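Beta sliding clamp (Bartonella birtlesii LL-WM9, PDB 6PTR) probably forms a ring-shaped head-to-tail homodimer around DNA that tethers DNA polymerases and other proteins to it and makes replication processive. Local coordinates at residues V229-E232 with K237-F240; C136-S141 with D202-V207; R211-E216 with F247-V252; H147-T152 with N166-H171; H26-R31 with L59-S64. All coordinates share one frame; numbering follows the deposited sequence.

Contact 1 (V229-E232 with K237-F240); sequences VCIE and KIRF. With EDO (1,2-ethanediol), chain Q.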
# COMPACT_ATOMS: atom_id res chain seq x y z
N VAL C 229 12.30 -16.92 25.92
CA VAL C 229 13.39 -16.35 25.15
C VAL C 229 14.62 -16.39 26.05
O VAL C 229 14.55 -15.96 27.21
CB VAL C 229 13.05 -14.91 24.72
CG1 VAL C 229 14.16 -14.31 23.86
CG2 VAL C 229 11.71 -14.89 24.02
N CYS C 230 15.71 -16.92 25.53
CA CYS C 230 17.00 -16.85 26.22
C CYS C 230 17.67 -15.54 25.82
O CYS C 230 17.94 -15.30 24.63
CB CYS C 230 17.88 -18.05 25.87
SG CYS C 230 19.45 -17.96 26.82
N ILE C 231 17.92 -14.67 26.80
CA ILE C 231 18.54 -13.38 26.53
C ILE C 231 19.96 -13.42 27.08
O ILE C 231 20.17 -13.75 28.26
CB ILE C 231 17.74 -12.23 27.15
CG1 ILE C 231 16.32 -12.21 26.56
CG2 ILE C 231 18.43 -10.89 26.87
CD1 ILE C 231 15.47 -11.07 27.08
N GLU C 232 20.93 -13.10 26.23
CA GLU C 232 22.33 -13.09 26.62
C GLU C 232 22.92 -11.75 26.25
O GLU C 232 22.59 -11.19 25.20
CB GLU C 232 23.11 -14.23 25.93
CG GLU C 232 22.73 -15.63 26.39
CD GLU C 232 23.32 -16.69 25.51
OE1 GLU C 232 22.86 -16.85 24.36
OE2 GLU C 232 24.28 -17.35 25.95
N LYS C 237 27.21 -6.65 22.78
CA LYS C 237 26.24 -7.38 21.96
C LYS C 237 25.13 -7.96 22.82
O LYS C 237 25.31 -8.22 24.00
CB LYS C 237 26.89 -8.56 21.18
CG LYS C 237 27.79 -8.15 20.01
CD LYS C 237 28.21 -9.40 19.24
CE LYS C 237 28.90 -9.08 17.93
NZ LYS C 237 29.12 -10.32 17.13
N ILE C 238 23.97 -8.18 22.20
CA ILE C 238 22.86 -8.84 22.86
C ILE C 238 22.30 -9.88 21.91
O ILE C 238 22.34 -9.71 20.68
CB ILE C 238 21.76 -7.83 23.28
CG1 ILE C 238 20.69 -8.51 24.12
CG2 ILE C 238 21.13 -7.14 22.05
CD1 ILE C 238 19.77 -7.47 24.84
N ARG C 239 21.84 -10.99 22.47
CA ARG C 239 21.36 -12.12 21.68
C ARG C 239 20.03 -12.58 22.26
O ARG C 239 19.90 -12.70 23.48
CB ARG C 239 22.35 -13.27 21.68
CG ARG C 239 21.82 -14.53 21.00
CD ARG C 239 22.90 -15.60 20.89
NE ARG C 239 23.90 -15.22 19.89
CZ ARG C 239 25.07 -15.84 19.72
NH1 ARG C 239 25.41 -16.87 20.49
NH2 ARG C 239 25.91 -15.41 18.78
N PHE C 240 19.06 -12.81 21.38
CA PHE C 240 17.76 -13.35 21.76
C PHE C 240 17.59 -14.68 21.05
O PHE C 240 17.60 -14.73 19.81
CB PHE C 240 16.62 -12.41 21.36
CG PHE C 240 16.72 -11.05 21.94
CD1 PHE C 240 17.49 -10.07 21.32
CD2 PHE C 240 16.01 -10.72 23.09
CE1 PHE C 240 17.58 -8.80 21.86
CE2 PHE C 240 16.09 -9.43 23.62
CZ PHE C 240 16.88 -8.48 23.01
C1 EDO Q . 26.18 -8.97 15.07
O1 EDO Q . 27.32 -8.12 14.90
C2 EDO Q . 26.38 -10.23 14.24
O2 EDO Q . 26.97 -11.26 15.05
O HOH W 1 23.89 -18.47 22.33
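The carbonyl oxygen of Glu232 is gripped by two donors of unequal strength. Arg239 N gives Glu232 O a hydrogen bond of 2.8 Å, and the weaker CA-H of Ile238 also points at it, with Ile238 CA 3.3 Å from Glu232 O. The return bond, Glu232 N to Arg239 O at 3.0 Å, is nearly straight (167° at the hydrogen), and Arg239 O takes a CA-H from Ile231 as well. Glu232 and Arg239 are thus a hydrogen-bonded pair of an antiparallel beta hairpin, with Ile231 and Phe240 the adjoining non-hydrogen-bonded pair. The two pairs send their side chains to opposite faces. Glu232 and Arg239 run alongside each other, but Glu232 OE1 stays 4.6 Å from Arg239 NH1, and the carboxylate and guanidinium planes are 63° apart. A water joins them, donating to Glu232 OE1 and accepting from Arg239 NH1 in the guanidinium plane. Arg239 NE bonds Thr248 OG1 on strand 245-250. On the other face Ile231 CG1 sits 3.8 Å from Phe240 CD2, and Val229 CG1 comes to the ring edge. Leu145 of helix 142-152 also touches this ring. The hairpin therefore separates its chemistry by face, hydrocarbon on the buried side and opposite charges on the partly exposed one, where the bridging water relays the polar link between two groups that do not touch directly.

Contact 2 (C136-S141 with D202-V207); sequences CRFFLS and DGMPGV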
# COMPACT_ATOMS: atom_id res chain seq x y z
N CYS C 136 26.05 -12.17 30.88
CA CYS C 136 24.73 -12.21 31.51
C CYS C 136 23.83 -13.09 30.66
O CYS C 136 23.82 -12.97 29.43
CB CYS C 136 24.14 -10.80 31.64
SG CYS C 136 22.47 -10.72 32.34
N ARG C 137 23.08 -13.98 31.31
CA ARG C 137 22.20 -14.91 30.61
C ARG C 137 20.99 -15.17 31.48
O ARG C 137 21.14 -15.52 32.66
CB ARG C 137 22.94 -16.22 30.30
CG ARG C 137 22.09 -17.33 29.64
CD ARG C 137 23.00 -18.47 29.19
NE ARG C 137 22.28 -19.51 28.45
CZ ARG C 137 21.63 -20.52 29.02
NH1 ARG C 137 21.61 -20.61 30.35
NH2 ARG C 137 21.01 -21.42 28.28
N PHE C 138 19.80 -14.96 30.94
CA PHE C 138 18.57 -15.17 31.70
C PHE C 138 17.45 -15.46 30.71
O PHE C 138 17.65 -15.44 29.49
CB PHE C 138 18.25 -13.96 32.59
CG PHE C 138 18.02 -12.67 31.85
CD1 PHE C 138 19.10 -11.90 31.42
CD2 PHE C 138 16.75 -12.19 31.63
CE1 PHE C 138 18.90 -10.70 30.76
CE2 PHE C 138 16.54 -10.99 30.96
CZ PHE C 138 17.61 -10.24 30.53
N PHE C 139 16.27 -15.77 31.25
CA PHE C 139 15.13 -16.14 30.42
C PHE C 139 13.93 -15.27 30.76
O PHE C 139 13.72 -14.91 31.92
CB PHE C 139 14.74 -17.61 30.63
CG PHE C 139 15.82 -18.59 30.24
CD1 PHE C 139 16.87 -18.87 31.11
CD2 PHE C 139 15.78 -19.22 29.00
CE1 PHE C 139 17.87 -19.77 30.73
CE2 PHE C 139 16.77 -20.13 28.64
CZ PHE C 139 17.81 -20.39 29.50
N LEU C 140 13.15 -14.93 29.73
CA LEU C 140 11.83 -14.32 29.87
C LEU C 140 10.87 -15.08 28.98
O LEU C 140 11.27 -15.57 27.93
CB LEU C 140 11.79 -12.85 29.43
CG LEU C 140 12.45 -11.74 30.22
CD1 LEU C 140 12.18 -10.41 29.49
CD2 LEU C 140 11.85 -11.71 31.60
N SER C 141 9.60 -15.14 29.36
CA SER C 141 8.64 -15.69 28.42
C SER C 141 8.55 -14.78 27.20
O SER C 141 8.72 -13.56 27.30
CB SER C 141 7.25 -15.87 29.05
OG SER C 141 6.61 -14.63 29.28
N ASP C 202 21.19 -9.94 38.19
CA ASP C 202 22.02 -9.16 39.09
C ASP C 202 23.32 -8.81 38.38
O ASP C 202 23.96 -9.68 37.76
CB ASP C 202 22.30 -9.93 40.39
N GLY C 203 23.70 -7.54 38.43
CA GLY C 203 24.89 -7.07 37.75
C GLY C 203 24.74 -6.81 36.26
O GLY C 203 25.72 -6.41 35.62
N MET C 204 23.55 -7.02 35.70
CA MET C 204 23.35 -6.79 34.27
C MET C 204 23.64 -5.34 33.93
O MET C 204 23.11 -4.44 34.60
CB MET C 204 21.91 -7.11 33.86
CG MET C 204 21.71 -7.03 32.36
SD MET C 204 19.98 -7.06 31.89
CE MET C 204 19.62 -5.30 31.88
N PRO C 205 24.46 -5.06 32.92
CA PRO C 205 24.70 -3.68 32.52
C PRO C 205 23.46 -3.09 31.86
O PRO C 205 22.65 -3.80 31.27
CB PRO C 205 25.85 -3.79 31.51
CG PRO C 205 25.67 -5.14 30.91
CD PRO C 205 25.21 -6.01 32.07
N GLY C 206 23.32 -1.77 31.98
CA GLY C 206 22.29 -1.07 31.22
C GLY C 206 22.76 -0.90 29.79
O GLY C 206 23.85 -0.37 29.55
N VAL C 207 21.94 -1.36 28.84
CA VAL C 207 22.32 -1.35 27.43
C VAL C 207 21.21 -0.76 26.57
O VAL C 207 20.03 -0.75 26.93
CB VAL C 207 22.69 -2.76 26.92
CG1 VAL C 207 23.78 -3.39 27.80
CG2 VAL C 207 21.44 -3.65 26.88
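Met204 and Phe138 meet with their side chains at about a right angle, the methionine reaching across from the 202-207 loop to the outer part of the phenylalanine ring. The sulfur is the atom that touches: Met204 SD lies 4.0 Å from Phe138 CE1 and 4.2 Å from Phe138 CZ. Measured to the centroid of the Phe138 ring, Met204 SD is 4.9 Å away and 56° off the normal, an oblique approach. Phe138 stands up from strand 136-141 with CG wedged between its backbone N and carbonyl carbon (chi1 61°). The methionine side chain leaves its backbone extended through CG and turns at the sulfur (chi3 91°), so that its methyl group reaches the backbone oxygen of Phe170 on strand 167-173. Nearer the Met204 backbone, Cys136 SG packs against the methylenes, 3.8 Å from Met204 CG and 4.0 Å from Met204 CB. Three buried side chains thus make the whole contact, by dispersion and sulfur-ring attraction, without a polar bond between them. Around them, Met204 also rests on Ile172 and Leu180, while Phe138 is packed by Pro198, Val201 and Ile231. Strand 136-141 is an outermost strand of one eight-stranded sheet, and the loop runs into strand 207-210, an outermost strand of the other. The arrangement is a Met-aromatic contact in the core of the central DNA-clamp domain, joining the margins of the two sheets to which that domain contributes strands.

Contact 3 (R211-E216 with F247-V252); sequences RKAVGE and FTSKLV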
# COMPACT_ATOMS: atom_id res chain seq x y z
N ARG C 211 17.11 0.20 17.46
CA ARG C 211 15.78 0.24 16.86
C ARG C 211 15.54 -0.90 15.86
O ARG C 211 14.46 -1.52 15.88
CB ARG C 211 15.59 1.60 16.17
CG ARG C 211 14.27 1.79 15.48
CD ARG C 211 14.02 3.26 15.17
NE ARG C 211 15.16 3.90 14.52
CZ ARG C 211 15.34 3.95 13.21
NH1 ARG C 211 16.40 4.56 12.70
NH2 ARG C 211 14.45 3.38 12.40
N LYS C 212 16.51 -1.21 15.00
CA LYS C 212 16.27 -2.25 14.00
C LYS C 212 16.10 -3.62 14.64
O LYS C 212 15.23 -4.40 14.23
CB LYS C 212 17.40 -2.31 12.96
CG LYS C 212 17.20 -3.45 11.91
CD LYS C 212 18.14 -3.29 10.74
CE LYS C 212 17.82 -4.27 9.59
NZ LYS C 212 18.74 -4.12 8.46
N ALA C 213 16.95 -3.96 15.62
CA ALA C 213 16.80 -5.23 16.33
C ALA C 213 15.45 -5.29 17.02
O ALA C 213 14.76 -6.33 16.96
CB ALA C 213 17.93 -5.40 17.36
N VAL C 214 15.04 -4.20 17.66
CA VAL C 214 13.72 -4.17 18.29
C VAL C 214 12.65 -4.47 17.27
O VAL C 214 11.75 -5.27 17.52
CB VAL C 214 13.46 -2.82 18.98
CG1 VAL C 214 12.01 -2.75 19.44
CG2 VAL C 214 14.42 -2.64 20.17
N GLY C 215 12.74 -3.85 16.09
CA GLY C 215 11.70 -4.02 15.09
C GLY C 215 11.63 -5.43 14.54
O GLY C 215 10.54 -5.98 14.35
N GLU C 216 12.78 -6.05 14.31
CA GLU C 216 12.75 -7.42 13.80
C GLU C 216 12.28 -8.40 14.87
O GLU C 216 11.55 -9.36 14.57
CB GLU C 216 14.13 -7.81 13.28
CG GLU C 216 14.53 -7.01 12.06
CD GLU C 216 13.50 -7.09 10.95
OE1 GLU C 216 13.09 -8.22 10.57
OE2 GLU C 216 13.06 -6.03 10.48
N PHE C 247 18.51 -14.11 17.20
CA PHE C 247 18.85 -12.72 16.84
C PHE C 247 20.08 -12.29 17.62
O PHE C 247 20.06 -12.33 18.85
CB PHE C 247 17.75 -11.73 17.23
CG PHE C 247 16.48 -11.83 16.46
CD1 PHE C 247 16.32 -11.14 15.28
CD2 PHE C 247 15.42 -12.57 16.95
CE1 PHE C 247 15.14 -11.21 14.57
CE2 PHE C 247 14.22 -12.65 16.25
CZ PHE C 247 14.08 -11.97 15.05
N THR C 248 21.12 -11.80 16.93
CA THR C 248 22.27 -11.24 17.62
C THR C 248 22.52 -9.84 17.09
O THR C 248 22.63 -9.64 15.88
CB THR C 248 23.53 -12.09 17.44
OG1 THR C 248 23.24 -13.46 17.78
CG2 THR C 248 24.65 -11.56 18.38
N SER C 249 22.60 -8.87 18.00
CA SER C 249 22.68 -7.46 17.61
C SER C 249 23.82 -6.79 18.35
O SER C 249 24.07 -7.07 19.52
CB SER C 249 21.38 -6.72 17.92
OG SER C 249 21.49 -5.35 17.50
N LYS C 250 24.53 -5.91 17.65
CA LYS C 250 25.35 -4.94 18.36
C LYS C 250 24.46 -4.10 19.26
O LYS C 250 23.26 -3.99 19.05
CB LYS C 250 26.11 -4.05 17.38
CG LYS C 250 27.23 -4.80 16.68
CD LYS C 250 27.93 -3.97 15.62
CE LYS C 250 28.86 -4.85 14.81
NZ LYS C 250 29.48 -4.13 13.67
N LEU C 251 25.06 -3.54 20.30
CA LEU C 251 24.37 -2.58 21.15
C LEU C 251 24.79 -1.19 20.71
O LEU C 251 25.86 -1.01 20.12
CB LEU C 251 24.70 -2.82 22.62
CG LEU C 251 24.12 -4.15 23.13
CD1 LEU C 251 24.74 -4.57 24.46
CD2 LEU C 251 22.59 -4.05 23.26
N VAL C 252 23.94 -0.21 20.98
CA VAL C 252 24.31 1.17 20.64
C VAL C 252 25.43 1.63 21.56
O VAL C 252 25.32 1.53 22.78
CB VAL C 252 23.09 2.09 20.75
CG1 VAL C 252 23.49 3.54 20.45
CG2 VAL C 252 21.98 1.62 19.84
O HOH W 2 20.26 -3.98 15.39
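Ala213 and Glu216, about one helical turn apart, are the residues by which helix 211-221 touches Ser249 and Phe247 of strand 245-250. The helix opens at Arg211, whose NH1 bonds Asn166 OD1 rather than anything on the strand. Lys212 extends away too, its NZ making salt bridges to Asp56 and Glu30. Ala213 faces the strand: its CB lies 3.6 Å from Ser249 OG and 3.7 Å from Ser249 CB, a close fit of a methyl against a small polar side chain. Standing anti to the serine nitrogen (chi1 -179°), Ser249 OG donates to Lys250 O over 2.7 Å, meeting a lone pair in the carbonyl plane. It also accepts from a water 2.8 Å from Ser249 OG, and the same water takes a weak bond from Ala213 N in the first turn of the helix. Gly215 N and Glu216 N then close regular turns on Arg211 O and Lys212 O. At Glu216 the backbone and CB do the packing: CB is 3.8 Å from Phe247 CE1, and Glu216 O approaches Phe247 CZ obliquely at 3.7 Å. A bend at chi2 (-55°) directs the carboxylate away from the ring, and its OE2 forms a salt bridge with Lys219. Leu217 and Leu220 from the same helix and Val61 from the neighbouring strand also pack on Phe247. This is helix-on-sheet packing of the DNA-clamp fold, in which the sheets form the outer wall of the ring and the helices line its central channel.

Contact 4 (H147-T152 with N166-H171); sequences HLLDCT and NGIYFH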
# COMPACT_ATOMS: atom_id res chain seq x y z
N HIS C 147 5.26 -7.96 25.57
CA HIS C 147 4.60 -6.90 26.33
C HIS C 147 5.56 -5.75 26.58
O HIS C 147 5.20 -4.58 26.38
CB HIS C 147 4.07 -7.46 27.64
CG HIS C 147 3.55 -6.42 28.58
ND1 HIS C 147 2.40 -5.70 28.32
CD2 HIS C 147 4.02 -5.97 29.77
CE1 HIS C 147 2.19 -4.85 29.32
NE2 HIS C 147 3.16 -5.00 30.21
N LEU C 148 6.79 -6.05 27.02
CA LEU C 148 7.75 -4.98 27.29
C LEU C 148 8.04 -4.16 26.04
O LEU C 148 8.08 -2.93 26.08
CB LEU C 148 9.04 -5.56 27.85
CG LEU C 148 8.90 -6.41 29.11
CD1 LEU C 148 10.18 -7.17 29.39
CD2 LEU C 148 8.53 -5.52 30.29
N LEU C 149 8.25 -4.85 24.91
CA LEU C 149 8.55 -4.14 23.67
C LEU C 149 7.32 -3.40 23.14
O LEU C 149 7.45 -2.30 22.58
CB LEU C 149 9.07 -5.13 22.62
CG LEU C 149 10.40 -5.77 23.00
CD1 LEU C 149 10.79 -6.88 22.04
CD2 LEU C 149 11.52 -4.74 23.10
N ASP C 150 6.13 -4.00 23.29
CA ASP C 150 4.90 -3.32 22.88
C ASP C 150 4.68 -2.02 23.64
O ASP C 150 4.12 -1.06 23.09
CB ASP C 150 3.68 -4.21 23.10
CG ASP C 150 3.48 -5.23 21.99
OD1 ASP C 150 4.02 -5.04 20.88
OD2 ASP C 150 2.76 -6.22 22.25
N CYS C 151 5.09 -1.97 24.91
CA CYS C 151 4.93 -0.73 25.67
C CYS C 151 5.87 0.38 25.22
O CYS C 151 5.60 1.56 25.52
CB CYS C 151 5.15 -0.97 27.16
SG CYS C 151 3.89 -1.94 28.00
N THR C 152 6.99 0.07 24.55
CA THR C 152 8.07 1.03 24.38
C THR C 152 8.49 1.28 22.94
O THR C 152 9.03 2.36 22.67
CB THR C 152 9.30 0.59 25.18
OG1 THR C 152 9.61 -0.78 24.87
CG2 THR C 152 9.03 0.70 26.68
N ASN C 166 18.05 6.10 19.48
CA ASN C 166 17.49 5.22 18.45
C ASN C 166 17.50 3.76 18.93
O ASN C 166 18.01 2.88 18.27
CB ASN C 166 18.26 5.37 17.14
CG ASN C 166 17.75 6.54 16.28
OD1 ASN C 166 17.32 6.35 15.13
ND2 ASN C 166 17.80 7.74 16.83
N GLY C 167 16.92 3.54 20.09
CA GLY C 167 16.85 2.19 20.63
C GLY C 167 16.15 2.24 21.96
O GLY C 167 15.62 3.28 22.35
N ILE C 168 16.18 1.12 22.67
CA ILE C 168 15.50 1.00 23.96
C ILE C 168 16.54 0.78 25.04
O ILE C 168 17.44 -0.06 24.89
CB ILE C 168 14.49 -0.16 23.96
CG1 ILE C 168 13.34 0.13 23.02
CG2 ILE C 168 13.98 -0.42 25.40
CD1 ILE C 168 12.33 -1.04 22.95
N TYR C 169 16.43 1.52 26.13
CA TYR C 169 17.39 1.38 27.23
C TYR C 169 16.88 0.27 28.13
O TYR C 169 15.87 0.44 28.81
CB TYR C 169 17.53 2.70 27.98
CG TYR C 169 18.55 2.68 29.10
CD1 TYR C 169 19.81 2.13 28.91
CD2 TYR C 169 18.25 3.19 30.37
CE1 TYR C 169 20.77 2.09 29.95
CE2 TYR C 169 19.20 3.17 31.39
CZ TYR C 169 20.44 2.63 31.17
OH TYR C 169 21.37 2.60 32.18
N PHE C 170 17.62 -0.84 28.17
CA PHE C 170 17.25 -2.11 28.79
C PHE C 170 18.14 -2.22 30.03
O PHE C 170 19.36 -2.33 29.88
CB PHE C 170 17.54 -3.20 27.76
CG PHE C 170 17.12 -4.62 28.12
CD1 PHE C 170 15.86 -5.08 27.82
CD2 PHE C 170 18.07 -5.53 28.55
CE1 PHE C 170 15.51 -6.40 28.07
CE2 PHE C 170 17.72 -6.86 28.80
CZ PHE C 170 16.43 -7.28 28.56
N HIS C 171 17.56 -2.12 31.23
CA HIS C 171 18.39 -1.94 32.42
C HIS C 171 17.66 -2.42 33.67
O HIS C 171 16.44 -2.62 33.68
CB HIS C 171 18.82 -0.46 32.56
CG HIS C 171 17.68 0.51 32.78
ND1 HIS C 171 16.71 0.75 31.83
CD2 HIS C 171 17.39 1.32 33.83
CE1 HIS C 171 15.87 1.67 32.28
NE2 HIS C 171 16.27 2.04 33.49
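The terminal methyl of Ile168 is the point where helix 142-152 meets strand 167-173: Ile168 CD1 lies 3.3 Å from Thr152 OG1 and 3.8 Å from Leu149 CD2. This is helix-to-sheet packing within the central domain of the DNA-clamp fold. Ile168 reaches the helix with an extended chain (chi2 178°), crossing Thr152 at about a right angle and Leu149 obliquely. The threonine oxygen is held by its own helix. Thr152 OG1 sits between the backbone N and carbonyl carbon and donates to Leu148 O over 2.9 Å, tilted 24° from the carbonyl plane, so the methyl meets a hydroxyl whose hydrogen is already engaged. Further out, Val214 of helix 211-221 and Leu182 of strand 179-185 flank Ile168, and Leu217 and Leu221 pack on Leu149. Alternation along the strand puts Tyr169 and His171 on its other side, where the imidazole is pinned at both nitrogens. His171 NE2 bonds Tyr259 OH, and His171 ND1 donates 3.1 Å to Tyr169 O from well above that carbonyl's plane. Tyr169 CE2 stands 3.3 Å above the centre of the His171 ring.

Contact 5 (H26-R31 with L59-S64); sequences HRVVER and LEVTES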
# COMPACT_ATOMS: atom_id res chain seq x y z
N HIS C 26 14.97 -13.11 5.82
CA HIS C 26 15.29 -12.28 4.66
C HIS C 26 15.08 -10.80 4.93
O HIS C 26 15.78 -9.97 4.33
CB HIS C 26 14.47 -12.73 3.44
CG HIS C 26 13.11 -12.11 3.34
ND1 HIS C 26 12.04 -12.52 4.10
CD2 HIS C 26 12.64 -11.13 2.53
CE1 HIS C 26 10.98 -11.80 3.79
NE2 HIS C 26 11.32 -10.94 2.84
N ARG C 27 14.15 -10.43 5.82
CA ARG C 27 13.87 -9.01 6.00
C ARG C 27 15.00 -8.25 6.69
O ARG C 27 14.94 -7.02 6.75
CB ARG C 27 12.55 -8.82 6.77
CG ARG C 27 12.03 -10.02 7.57
CD ARG C 27 10.64 -9.71 8.18
NE ARG C 27 10.36 -10.48 9.39
CZ ARG C 27 9.40 -11.39 9.51
NH1 ARG C 27 8.60 -11.66 8.49
NH2 ARG C 27 9.23 -12.04 10.66
N VAL C 28 16.02 -8.94 7.20
CA VAL C 28 17.17 -8.28 7.80
C VAL C 28 18.03 -7.64 6.72
O VAL C 28 18.70 -6.63 6.95
CB VAL C 28 17.93 -9.32 8.64
CG1 VAL C 28 19.38 -8.93 8.85
CG2 VAL C 28 17.23 -9.46 9.96
N VAL C 29 17.97 -8.19 5.51
CA VAL C 29 18.72 -7.64 4.39
C VAL C 29 18.17 -6.26 4.05
O VAL C 29 16.96 -6.06 3.93
CB VAL C 29 18.65 -8.60 3.19
CG1 VAL C 29 19.27 -7.96 1.97
CG2 VAL C 29 19.33 -9.91 3.55
N GLU C 30 19.07 -5.30 3.90
CA GLU C 30 18.67 -3.97 3.47
C GLU C 30 18.54 -3.95 1.95
O GLU C 30 19.40 -4.47 1.23
CB GLU C 30 19.68 -2.93 3.94
CG GLU C 30 19.09 -1.55 4.24
CD GLU C 30 18.33 -1.49 5.56
OE1 GLU C 30 17.19 -0.98 5.57
OE2 GLU C 30 18.87 -1.96 6.60
N ARG C 31 17.43 -3.38 1.46
CA ARG C 31 17.26 -3.26 0.02
C ARG C 31 18.19 -2.20 -0.56
O ARG C 31 18.71 -2.36 -1.67
CB ARG C 31 15.80 -2.94 -0.32
CG ARG C 31 14.84 -4.12 -0.15
CD ARG C 31 13.48 -3.78 -0.73
NE ARG C 31 12.41 -4.64 -0.24
CZ ARG C 31 11.99 -5.74 -0.85
NH1 ARG C 31 12.56 -6.12 -1.99
NH2 ARG C 31 11.00 -6.46 -0.33
N LEU C 59 23.11 -6.51 12.84
CA LEU C 59 22.13 -7.48 13.30
C LEU C 59 22.27 -8.73 12.45
O LEU C 59 22.37 -8.65 11.23
CB LEU C 59 20.70 -6.92 13.15
CG LEU C 59 19.52 -7.83 13.50
CD1 LEU C 59 19.57 -8.24 14.98
CD2 LEU C 59 18.20 -7.08 13.19
N GLU C 60 22.26 -9.88 13.10
CA GLU C 60 22.29 -11.18 12.42
C GLU C 60 21.11 -12.00 12.89
O GLU C 60 20.77 -11.97 14.07
CB GLU C 60 23.59 -11.92 12.74
CG GLU C 60 23.72 -13.32 12.15
CD GLU C 60 24.88 -14.07 12.78
OE1 GLU C 60 24.67 -14.70 13.84
OE2 GLU C 60 26.00 -13.99 12.24
N VAL C 61 20.46 -12.73 11.97
CA VAL C 61 19.36 -13.61 12.31
C VAL C 61 19.63 -14.98 11.70
O VAL C 61 20.10 -15.07 10.56
CB VAL C 61 18.01 -13.06 11.82
CG1 VAL C 61 16.86 -13.97 12.25
CG2 VAL C 61 17.80 -11.66 12.35
N THR C 62 19.37 -16.03 12.46
CA THR C 62 19.44 -17.38 11.93
C THR C 62 18.16 -18.11 12.27
O THR C 62 17.57 -17.88 13.32
CB THR C 62 20.62 -18.15 12.50
OG1 THR C 62 20.43 -18.35 13.91
CG2 THR C 62 21.94 -17.39 12.26
N GLU C 63 17.72 -18.98 11.37
CA GLU C 63 16.66 -19.91 11.70
C GLU C 63 17.04 -21.25 11.12
O GLU C 63 17.63 -21.31 10.04
CB GLU C 63 15.30 -19.52 11.15
CG GLU C 63 14.22 -20.43 11.80
CD GLU C 63 12.92 -20.36 11.11
OE1 GLU C 63 12.22 -21.38 11.01
OE2 GLU C 63 12.61 -19.25 10.65
N SER C 64 16.69 -22.31 11.83
CA SER C 64 17.08 -23.64 11.41
C SER C 64 15.86 -24.54 11.41
O SER C 64 14.95 -24.34 12.21
CB SER C 64 18.14 -24.22 12.34
OG SER C 64 19.13 -23.24 12.58
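Among residues 26-31, Val28 makes the contact with 59-64, its CB pointing toward Leu59 and Val61 before the side chain divides. One branch, CG1, goes to backbone: Val28 CG1 lies 3.8 Å from Leu59 O, an oxygen already hydrogen-bonded to Thr55 OG1. The other branch, CG2, goes between side chains. Val28 CG2 is 4.1 Å from Leu59 CD2 and equally far from Val61 CB, and its approach to Val61 CG2 measures 3.3 Å. That last distance is shorter than ordinary methyl packing and is doubtful, since Val61 was modelled in two conformations. The Val28 chi1 of 157° is turned some way off the ideal staggered value, and the two valines cross at a slant. What presents Val28 is a type I beta turn, His26 to Val29, closed by Val29 N on His26 O at 3.1 Å. The turn lies at the C-terminal end of helix 15-26 in the N-terminal domain, one of the three DNA-clamp domains in the chain, and strand 59-69 is the one through which this domain's outer sheet continues into strand 245-250 of the central domain. Central-domain residues accordingly crowd the same spot: Ala213 and Glu216 touch Leu59. The backbone of the turn is held across the domain boundary as well, with Lys212 NZ donating to Val28 O. At the start of the turn, the His26 ring stacks on Tyr83.

In the fold
All five contacts are buried, but they differ in chemistry. Contact 1 is strand against strand, joined by backbone hydrogen bonds, and its partly exposed side carries charges. Contacts 2 to 5 depend on side-chain packing, with a water link added in contact 3. Contacts 1, 2, 3 and 5 all use one eight-stranded sheet, in the strand order 59-69, 245-250, 237-242, 228-233 and 136-141. Contact 4 belongs to the other sheet and meets contact 3 where Val214 touches Ile168. Contact 2 bridges the two sheets, its loop leading to Phe170 of contact 4. Contact 5 alone lies in the N-terminal domain, its strand 59-69 bonded to 245-250 of contact 3 through Glu60 N and Thr248 O.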